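Local structure of uncharacterized protein (Brachypodium distachyon, 4ME2) at residues R173-L178 and W188-A193. The protein is a chloroplast pentatricopeptide-repeat protein that binds RNA, probably sequence-specifically and including group II intron RNA, through a stack of helix-turn-helix repeats. Sequence-based numbering, arbitrary orientation.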
ATOM      1  N   ARG A 173       5.917  -8.470   3.029  1.00 23.08           N
ATOM      2  CA  ARG A 173       6.577  -7.196   3.314  1.00 23.15           C
ATOM      3  C   ARG A 173       5.563  -6.102   3.619  1.00 21.11           C
ATOM      4  O   ARG A 173       5.746  -5.334   4.565  1.00 20.81           O
ATOM      5  CB  ARG A 173       7.456  -6.749   2.144  1.00 25.50           C
ATOM      6  CG  ARG A 173       8.793  -7.465   2.057  1.00 29.03           C
ATOM      7  CD  ARG A 173       9.784  -6.719   1.175  1.00 31.62           C
ATOM      8  NE  ARG A 173      10.279  -5.484   1.787  1.00 33.89           N
ATOM      9  CZ  ARG A 173      11.179  -5.431   2.767  1.00 35.17           C
ATOM     10  NH1 ARG A 173      11.693  -6.546   3.277  1.00 35.95           N
ATOM     11  NH2 ARG A 173      11.563  -4.255   3.248  1.00 36.30           N
ATOM     12  N   LEU A 174       4.506  -6.033   2.814  1.00 20.40           N
ATOM     13  CA  LEU A 174       3.432  -5.068   3.050  1.00 19.30           C
ATOM     14  C   LEU A 174       2.739  -5.335   4.387  1.00 18.97           C
ATOM     15  O   LEU A 174       2.488  -4.406   5.165  1.00 17.95           O
ATOM     16  CB  LEU A 174       2.428  -5.078   1.898  1.00 19.27           C
ATOM     17  CG  LEU A 174       1.159  -4.242   2.100  1.00 18.61           C
ATOM     18  CD1 LEU A 174       1.478  -2.770   2.333  1.00 18.63           C
ATOM     19  CD2 LEU A 174       0.233  -4.393   0.904  1.00 18.65           C
ATOM     20  N   VAL A 175       2.449  -6.603   4.666  1.00 19.29           N
ATOM     21  CA  VAL A 175       1.762  -6.965   5.905  1.00 19.32           C
ATOM     22  C   VAL A 175       2.643  -6.660   7.126  1.00 19.10           C
ATOM     23  O   VAL A 175       2.166  -6.132   8.128  1.00 18.51           O
ATOM     24  CB  VAL A 175       1.296  -8.442   5.893  1.00 19.81           C
ATOM     25  CG1 VAL A 175       0.868  -8.873   7.285  1.00 19.97           C
ATOM     26  CG2 VAL A 175       0.159  -8.639   4.894  1.00 20.22           C
ATOM     27  N   ARG A 176       3.932  -6.987   7.033  1.00 19.26           N
ATOM     28  CA  ARG A 176       4.915  -6.628   8.063  1.00 19.90           C
ATOM     29  C   ARG A 176       4.916  -5.124   8.324  1.00 18.75           C
ATOM     30  O   ARG A 176       4.934  -4.669   9.471  1.00 18.62           O
ATOM     31  CB  ARG A 176       6.322  -7.004   7.594  1.00 22.66           C
ATOM     32  CG  ARG A 176       6.973  -8.206   8.252  1.00 26.42           C
ATOM     33  CD  ARG A 176       8.368  -8.417   7.656  1.00 28.21           C
ATOM     34  NE  ARG A 176       9.405  -7.611   8.306  1.00 31.14           N
ATOM     35  CZ  ARG A 176      10.691  -7.621   7.965  1.00 32.50           C
ATOM     36  NH1 ARG A 176      11.115  -8.387   6.969  1.00 34.27           N
ATOM     37  NH2 ARG A 176      11.558  -6.858   8.614  1.00 34.16           N
ATOM     38  N   ALA A 177       4.923  -4.355   7.240  1.00 18.65           N
ATOM     39  CA  ALA A 177       4.993  -2.902   7.358  1.00 18.14           C
ATOM     40  C   ALA A 177       3.736  -2.372   8.032  1.00 18.18           C
ATOM     41  O   ALA A 177       3.813  -1.511   8.905  1.00 18.27           O
ATOM     42  CB  ALA A 177       5.201  -2.253   5.995  1.00 18.16           C
ATOM     43  N   LEU A 178       2.580  -2.903   7.644  1.00 17.76           N
ATOM     44  CA  LEU A 178       1.316  -2.444   8.222  1.00 17.52           C
ATOM     45  C   LEU A 178       1.247  -2.730   9.718  1.00 18.26           C
ATOM     46  O   LEU A 178       0.857  -1.870  10.505  1.00 18.19           O
ATOM     47  CB  LEU A 178       0.127  -3.085   7.507  1.00 17.19           C
ATOM     48  CG  LEU A 178      -0.123  -2.605   6.076  1.00 16.71           C
ATOM     49  CD1 LEU A 178      -1.084  -3.535   5.348  1.00 17.07           C
ATOM     50  CD2 LEU A 178      -0.642  -1.174   6.074  1.00 17.36           C
ATOM     51  N   TRP A 188      -5.104  -6.968   8.522  1.00 19.95           N
ATOM     52  CA  TRP A 188      -6.119  -8.002   8.455  1.00 20.88           C
ATOM     53  C   TRP A 188      -6.792  -8.034   7.098  1.00 21.43           C
ATOM     54  O   TRP A 188      -6.988  -9.111   6.524  1.00 21.43           O
ATOM     55  CB  TRP A 188      -7.141  -7.828   9.564  1.00 21.43           C
ATOM     56  CG  TRP A 188      -8.265  -8.789   9.396  1.00 22.16           C
ATOM     57  CD1 TRP A 188      -9.546  -8.526   8.934  1.00 22.63           C
ATOM     58  CD2 TRP A 188      -8.216 -10.230   9.605  1.00 22.15           C
ATOM     59  NE1 TRP A 188     -10.284  -9.676   8.883  1.00 23.10           N
ATOM     60  CE2 TRP A 188      -9.547 -10.733   9.278  1.00 23.19           C
ATOM     61  CE3 TRP A 188      -7.246 -11.117  10.047  1.00 22.63           C
ATOM     62  CZ2 TRP A 188      -9.868 -12.076   9.379  1.00 23.16           C
ATOM     63  CZ3 TRP A 188      -7.580 -12.469  10.151  1.00 22.86           C
ATOM     64  CH2 TRP A 188      -8.858 -12.935   9.823  1.00 23.48           C
ATOM     65  N   ARG A 189      -7.142  -6.860   6.572  1.00 21.78           N
ATOM     66  CA  ARG A 189      -7.806  -6.777   5.270  1.00 23.42           C
ATOM     67  C   ARG A 189      -6.992  -7.486   4.194  1.00 23.14           C
ATOM     68  O   ARG A 189      -7.533  -8.299   3.444  1.00 24.16           O
ATOM     69  CB  ARG A 189      -8.088  -5.320   4.872  1.00 24.03           C
ATOM     70  CG  ARG A 189      -9.371  -4.742   5.461  1.00 25.78           C
ATOM     71  CD  ARG A 189     -10.427  -4.451   4.392  1.00 28.68           C
ATOM     72  NE  ARG A 189     -10.698  -5.584   3.515  1.00 30.77           N
ATOM     73  CZ  ARG A 189     -11.022  -5.495   2.224  1.00 30.61           C
ATOM     74  NH1 ARG A 189     -11.111  -4.320   1.616  1.00 31.79           N
ATOM     75  NH2 ARG A 189     -11.247  -6.600   1.530  1.00 32.20           N
ATOM     76  N   VAL A 190      -5.695  -7.188   4.130  1.00 22.74           N
ATOM     77  CA  VAL A 190      -4.805  -7.816   3.145  1.00 23.24           C
ATOM     78  C   VAL A 190      -4.689  -9.322   3.375  1.00 24.29           C
ATOM     79  O   VAL A 190      -4.821 -10.122   2.434  1.00 25.00           O
ATOM     80  CB  VAL A 190      -3.386  -7.209   3.172  1.00 22.71           C
ATOM     81  CG1 VAL A 190      -2.439  -8.037   2.313  1.00 23.10           C
ATOM     82  CG2 VAL A 190      -3.403  -5.767   2.694  1.00 23.06           C
ATOM     83  N   TYR A 191      -4.412  -9.701   4.622  1.00 24.59           N
ATOM     84  CA  TYR A 191      -4.281 -11.112   4.976  1.00 25.88           C
ATOM     85  C   TYR A 191      -5.546 -11.897   4.620  1.00 26.96           C
ATOM     86  O   TYR A 191      -5.474 -12.966   4.009  1.00 28.74           O
ATOM     87  CB  TYR A 191      -3.934 -11.268   6.462  1.00 25.24           C
ATOM     88  CG  TYR A 191      -3.910 -12.706   6.931  1.00 25.75           C
ATOM     89  CD1 TYR A 191      -5.034 -13.279   7.530  1.00 26.30           C
ATOM     90  CD2 TYR A 191      -2.770 -13.493   6.776  1.00 25.99           C
ATOM     91  CE1 TYR A 191      -5.020 -14.600   7.963  1.00 26.43           C
ATOM     92  CE2 TYR A 191      -2.745 -14.814   7.209  1.00 25.99           C
ATOM     93  CZ  TYR A 191      -3.871 -15.361   7.798  1.00 26.49           C
ATOM     94  OH  TYR A 191      -3.844 -16.668   8.224  1.00 26.78           O
ATOM     95  N   GLU A 192      -6.705 -11.359   4.987  1.00 27.65           N
ATOM     96  CA  GLU A 192      -7.970 -12.032   4.718  1.00 29.07           C
ATOM     97  C   GLU A 192      -8.235 -12.179   3.220  1.00 30.30           C
ATOM     98  O   GLU A 192      -8.551 -13.272   2.752  1.00 31.43           O
ATOM     99  CB  GLU A 192      -9.129 -11.305   5.391  1.00 29.46           C
ATOM    100  CG  GLU A 192     -10.488 -11.880   5.036  1.00 30.52           C
ATOM    101  CD  GLU A 192     -11.623 -11.103   5.660  1.00 30.61           C
ATOM    102  OE1 GLU A 192     -12.405 -11.706   6.423  1.00 31.76           O
ATOM    103  OE2 GLU A 192     -11.731  -9.888   5.396  1.00 32.01           O
ATOM    104  N   ALA A 193      -8.097 -11.086   2.474  1.00 29.74           N
ATOM    105  CA  ALA A 193      -8.382 -11.106   1.038  1.00 30.30           C
ATOM    106  C   ALA A 193      -7.438 -12.032   0.269  1.00 31.12           C
ATOM    107  O   ALA A 193      -7.889 -12.838  -0.546  1.00 32.02           O
ATOM    108  CB  ALA A 193      -8.354  -9.699   0.458  1.00 29.50           C
TER
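Val175 and Val190 share one rotamer: in each, CG1 stands opposite the backbone N (chi1 168° and 170°), which leaves CG2 beside that N and opposite the carbonyl carbon. Despite the matching torsions, the nearest methyls are unlike: CG2 of Val175 meets CG1 of Val190 at 3.7 Å, the closest approach between the segments, and the two valines pass alongside one another, pointing in opposite directions. The second methyl of Val190, CG2, faces the two leucines. Val190 CG2 lies 4.2 Å from CD1 of Leu178, whose side chain runs roughly perpendicular to that of the valine. The same Val190 CG2 is 4.3 Å from Leu174 CD2. Val190 is thus the one residue of 188-193 that touches all three partners, its methyls divided between Val175 and the two leucines, which sit one helical turn apart. Helices 168-180 and 184-197 are consecutive and antiparallel, joined by a short turn, in keeping with the helix-turn-helix architecture of pentatricopeptide-repeat proteins. Here their local axes come within 9.9 Å at a crossing angle of -151°, and the CA atoms of Val175 and Val190 are 7.2 Å apart. No hydrogen bond or salt bridge spans the two segments; they meet through buried apolar side chains alone. Neighbouring helices close round them: Val125 of helix 118-126 packs on both Leu174 and Leu178, while Met210 of helix 204-216 touches Val175 and also Tyr191. The end of the Tyr191 side chain leads away from 173-178, and its OH hydrogen-bonds to Asp229 on helix 220-236. On helix 184-197, Arg189 likewise extends away from the apolar seam, forming a salt bridge through NH1 with OE1 of Glu144.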